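Local coordinates for glycosyl hydrolases family 2, sugar binding domain protein (Bacteroides uniformis str. 3978 T3 ii, PDB 6D1P) that is a beta-glucuronidase of glycoside hydrolase family 2 from a human gut bacterium, and probably hydrolyses O-glycosidic bonds of glucuronide substrates, at residues V733-L737 with A777-R781; G767-G771 with A782-V786. All coordinates share one frame; numbering follows the deposited sequence.

Contact 1: V733-L737 with A777-R781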
loop_
_atom_site.group_PDB
_atom_site.type_symbol
_atom_site.label_atom_id
_atom_site.label_comp_id
_atom_site.label_asym_id
_atom_site.label_seq_id
_atom_site.Cartn_x
_atom_site.Cartn_y
_atom_site.Cartn_z
ATOM N N VAL A 733 14.247 -10.704 -23.482
ATOM C CA VAL A 733 15.631 -10.495 -23.089
ATOM C C VAL A 733 16.056 -11.682 -22.239
ATOM O O VAL A 733 15.287 -12.155 -21.391
ATOM C CB VAL A 733 15.790 -9.164 -22.320
ATOM C CG1 VAL A 733 17.112 -9.108 -21.584
ATOM C CG2 VAL A 733 15.670 -7.992 -23.270
ATOM N N GLN A 734 17.280 -12.161 -22.461
ATOM C CA GLN A 734 17.786 -13.360 -21.808
ATOM C C GLN A 734 19.071 -13.047 -21.060
ATOM O O GLN A 734 19.978 -12.412 -21.610
ATOM C CB GLN A 734 18.039 -14.469 -22.835
ATOM C CG GLN A 734 18.683 -15.701 -22.230
ATOM C CD GLN A 734 18.948 -16.796 -23.258
ATOM O OE1 GLN A 734 18.061 -17.592 -23.592
ATOM N NE2 GLN A 734 20.178 -16.842 -23.757
ATOM N N ALA A 735 19.141 -13.475 -19.808
ATOM C CA ALA A 735 20.381 -13.454 -19.046
ATOM C C ALA A 735 20.972 -14.858 -19.021
ATOM O O ALA A 735 20.256 -15.839 -18.818
ATOM C CB ALA A 735 20.155 -12.953 -17.615
ATOM N N GLU A 736 22.279 -14.946 -19.218
ATOM C CA GLU A 736 22.999 -16.207 -19.244
ATOM C C GLU A 736 24.113 -16.148 -18.214
ATOM O O GLU A 736 24.907 -15.205 -18.218
ATOM C CB GLU A 736 23.580 -16.472 -20.646
ATOM C CG GLU A 736 24.045 -17.909 -20.879
ATOM C CD GLU A 736 24.733 -18.087 -22.225
ATOM O OE1 GLU A 736 25.659 -17.306 -22.530
ATOM O OE2 GLU A 736 24.333 -18.994 -22.992
ATOM N N LEU A 737 24.165 -17.133 -17.324
ATOM C CA LEU A 737 25.290 -17.261 -16.410
ATOM C C LEU A 737 26.362 -18.101 -17.097
ATOM O O LEU A 737 26.070 -19.201 -17.583
ATOM C CB LEU A 737 24.841 -17.907 -15.100
ATOM C CG LEU A 737 23.778 -17.099 -14.349
ATOM C CD1 LEU A 737 23.208 -17.844 -13.166
ATOM C CD2 LEU A 737 24.372 -15.769 -13.887
ATOM N N ALA A 777 17.562 -18.849 -11.979
ATOM C CA ALA A 777 17.948 -19.256 -13.322
ATOM C C ALA A 777 17.498 -20.693 -13.602
ATOM O O ALA A 777 17.384 -21.524 -12.696
ATOM C CB ALA A 777 19.457 -19.135 -13.486
ATOM N N ALA A 778 17.214 -20.970 -14.873
ATOM C CA ALA A 778 16.776 -22.284 -15.339
ATOM C C ALA A 778 17.894 -22.809 -16.231
ATOM O O ALA A 778 18.005 -22.399 -17.391
ATOM C CB ALA A 778 15.456 -22.192 -16.090
ATOM N N ASN A 779 18.738 -23.679 -15.676
ATOM C CA ASN A 779 19.952 -24.150 -16.351
ATOM C C ASN A 779 20.797 -22.973 -16.847
ATOM O O ASN A 779 21.188 -22.904 -18.013
ATOM C CB ASN A 779 19.605 -25.120 -17.490
ATOM C CG ASN A 779 18.815 -26.321 -16.999
ATOM O OD1 ASN A 779 17.644 -26.496 -17.343
ATOM N ND2 ASN A 779 19.448 -27.148 -16.170
ATOM N N GLY A 780 21.082 -22.042 -15.934
ATOM C CA GLY A 780 21.938 -20.906 -16.221
ATOM C C GLY A 780 21.285 -19.785 -16.996
ATOM O O GLY A 780 21.985 -18.944 -17.569
ATOM N N ARG A 781 19.962 -19.722 -16.992
ATOM C CA ARG A 781 19.215 -18.905 -17.927
ATOM C C ARG A 781 18.010 -18.282 -17.225
ATOM O O ARG A 781 17.328 -18.946 -16.442
ATOM C CB ARG A 781 18.802 -19.799 -19.086
ATOM C CG ARG A 781 17.912 -19.238 -20.138
ATOM C CD ARG A 781 17.930 -20.223 -21.319
ATOM N NE ARG A 781 17.027 -19.818 -22.390
ATOM C CZ ARG A 781 15.908 -20.460 -22.706
ATOM N NH1 ARG A 781 15.564 -21.553 -22.040
ATOM N NH2 ARG A 781 15.141 -20.013 -23.696
HETATM O O HOH W 1 15.508 -16.605 -24.001
#
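Gln-734 and Arg-781 join diagonally across two antiparallel strands through their long side chains. Arg-781 pairs directly with Glu-736 in a non-hydrogen-bonded position, but its guanidinium serves the residue two places earlier: NE donates to Gln-734 OE1 at 2.7 Å, with a nearly straight N-H...O angle of 165°. The oxygen lies in the guanidinium plane, whereas NE comes from above the carbonyl plane; the two flat groups stand 89° apart. Both chains run extended with CG anti to the backbone N (chi1 175° in each), a shape that sends amide and guanidinium out along the same sheet face until they meet. Water 1 gives OE1 a second donor at 2.8 Å and accepts a weak, long bond from Arg-781 NH2. With an alanine in place of Arg-781 the charged donor is gone, and the Gln-734 amide, left with water 1 at OE1, would probably be freer to turn. The carboxylate of Glu-736, on this same face, instead forms a salt bridge with Arg-744.

On the backbone, Leu-737 N donates to Gly-780 O at 2.8 Å. Asn-779 and Gly-780 both have positive phi, close to a type I' turn, for which Asn-Gly is a classic pair. On the other face Leu-737 CD1 meets Ala-777 CB at 4.0 Å. That apolar pair lies over Ile-752 of strand 751-756 in the facing sheet, while strand 730-738 runs between strands 718-723 and 781-787.

Contact 2: G767-G771 with A782-V786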
loop_
_atom_site.group_PDB
_atom_site.type_symbol
_atom_site.label_atom_id
_atom_site.label_comp_id
_atom_site.label_asym_id
_atom_site.label_seq_id
_atom_site.Cartn_x
_atom_site.Cartn_y
_atom_site.Cartn_z
ATOM N N GLY A 767 4.112 -13.832 -12.308
ATOM C CA GLY A 767 4.211 -15.174 -11.758
ATOM C C GLY A 767 4.556 -16.233 -12.785
ATOM O O GLY A 767 4.228 -17.408 -12.588
ATOM N N THR A 768 5.213 -15.854 -13.871
ATOM C CA THR A 768 5.535 -16.728 -14.991
ATOM C C THR A 768 7.045 -16.747 -15.220
ATOM O O THR A 768 7.798 -15.974 -14.612
ATOM C CB THR A 768 4.814 -16.261 -16.256
ATOM O OG1 THR A 768 5.156 -14.890 -16.493
ATOM C CG2 THR A 768 3.311 -16.381 -16.086
ATOM N N ALA A 769 7.483 -17.620 -16.135
ATOM C CA ALA A 769 8.911 -17.744 -16.446
ATOM C C ALA A 769 9.485 -16.494 -17.109
ATOM O O ALA A 769 10.681 -16.220 -16.979
ATOM C CB ALA A 769 9.159 -18.944 -17.360
ATOM N N GLN A 770 8.677 -15.744 -17.847
ATOM C CA GLN A 770 9.198 -14.603 -18.586
ATOM C C GLN A 770 8.576 -13.293 -18.128
ATOM O O GLN A 770 8.806 -12.255 -18.759
ATOM C CB GLN A 770 8.991 -14.813 -20.091
ATOM C CG GLN A 770 9.693 -16.061 -20.627
ATOM C CD GLN A 770 9.468 -16.293 -22.136
ATOM O OE1 GLN A 770 8.494 -15.811 -22.720
ATOM N NE2 GLN A 770 10.374 -17.038 -22.757
ATOM N N GLY A 771 7.799 -13.316 -17.047
ATOM C CA GLY A 771 7.148 -12.132 -16.527
ATOM C C GLY A 771 7.456 -11.890 -15.061
ATOM O O GLY A 771 6.597 -11.401 -14.312
ATOM N N ALA A 782 17.765 -17.001 -17.487
ATOM C CA ALA A 782 16.538 -16.358 -17.041
ATOM C C ALA A 782 16.183 -15.272 -18.040
ATOM O O ALA A 782 17.060 -14.613 -18.600
ATOM C CB ALA A 782 16.664 -15.774 -15.626
ATOM N N SER A 783 14.885 -15.082 -18.249
ATOM C CA SER A 783 14.401 -14.264 -19.349
ATOM C C SER A 783 13.228 -13.424 -18.893
ATOM O O SER A 783 12.448 -13.842 -18.048
ATOM C CB SER A 783 13.958 -15.127 -20.543
ATOM O OG SER A 783 15.077 -15.794 -21.066
ATOM N N ILE A 784 13.064 -12.268 -19.521
ATOM C CA ILE A 784 11.943 -11.398 -19.215
ATOM C C ILE A 784 11.500 -10.697 -20.488
ATOM O O ILE A 784 12.327 -10.340 -21.330
ATOM C CB ILE A 784 12.318 -10.388 -18.108
ATOM C CG1 ILE A 784 11.092 -9.571 -17.697
ATOM C CG2 ILE A 784 13.500 -9.547 -18.545
ATOM C CD1 ILE A 784 11.197 -8.952 -16.333
ATOM N N ARG A 785 10.188 -10.509 -20.624
ATOM C CA ARG A 785 9.629 -9.770 -21.750
ATOM C C ARG A 785 9.687 -8.264 -21.517
ATOM O O ARG A 785 9.524 -7.784 -20.388
ATOM C CB ARG A 785 8.184 -10.200 -21.995
ATOM C CG ARG A 785 8.077 -11.470 -22.794
ATOM C CD ARG A 785 6.722 -12.104 -22.634
ATOM N NE ARG A 785 6.751 -13.488 -23.104
ATOM C CZ ARG A 785 5.744 -14.351 -22.978
ATOM N NH1 ARG A 785 4.611 -13.974 -22.396
ATOM N NH2 ARG A 785 5.876 -15.594 -23.426
ATOM N N VAL A 786 9.907 -7.527 -22.604
ATOM C CA VAL A 786 10.035 -6.073 -22.609
ATOM C C VAL A 786 9.006 -5.510 -23.581
ATOM O O VAL A 786 8.875 -6.009 -24.701
ATOM C CB VAL A 786 11.452 -5.634 -23.016
ATOM C CG1 VAL A 786 11.631 -4.130 -22.806
ATOM C CG2 VAL A 786 12.489 -6.411 -22.227
HETATM O O HOH W 2 13.138 -17.067 -17.086
#
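Gln-770 lies against Ile-784 and Arg-785 where a loop closes over the outer edge of strand 781-787, in a two-sheet beta-sandwich that resembles an immunoglobulin-like domain. The strand's other edge bonds to strand 730-738, so the amides facing the loop need partners elsewhere. Arg-785 N finds one in Gln-770 O, at 2.9 Å and in the carbonyl plane. Ser-783 N finds another through water 2, to which it donates at 2.9 Å; the water in turn donates to Ala-769 O at 2.6 Å. The water thus satisfies Ala-769 O and Ser-783 N together; Ala-769 O also lies 3.1 Å from Ser-783 O, a second acceptor to which it cannot bond. Two CA-H...O contacts add to the fit, from Gln-770 CA to Ser-783 O and from Ile-784 CA to Gln-770 O.

An apolar residue suits the place of Ile-784, whose side chain turns away from the loop and packs on Phe-754 of the facing sheet. Within the loop Thr-768 O accepts from Ser-772 OG, and Ala-769 N donates outward to Gln-601 OE1. Gly-771 suits its place, since a CB there would collide with Thr-768 OG1.

Gln-770 uses both backbone and side chain: its CB lies over one face of the Arg-785 guanidinium, and OE1 accepts a weak, bent bond from Arg-785 NH2 at 2.7 Å, the two flat groups 77° apart.

How the contacts relate
The two contacts lie with their centres about 11 Å apart in the same C-terminal beta-sandwich, and strand 781-787 serves both. Contact 1 sits at its beginning, where the turn leads into it beside strand 730-738; contact 2 covers its opposite edge with the loop 767-771. Along the chain the segments alternate, 733-737, 767-771, 777-781 and 782-786, so the contacts interlock. They also touch directly, through probable hydrogen bonds from Ala-735 N to Ala-782 O (2.7 Å) and from Val-733 N to Ile-784 O (2.9 Å). The last strand of this three-stranded sheet is thus held along both edges, by a regular neighbour and by an irregular loop.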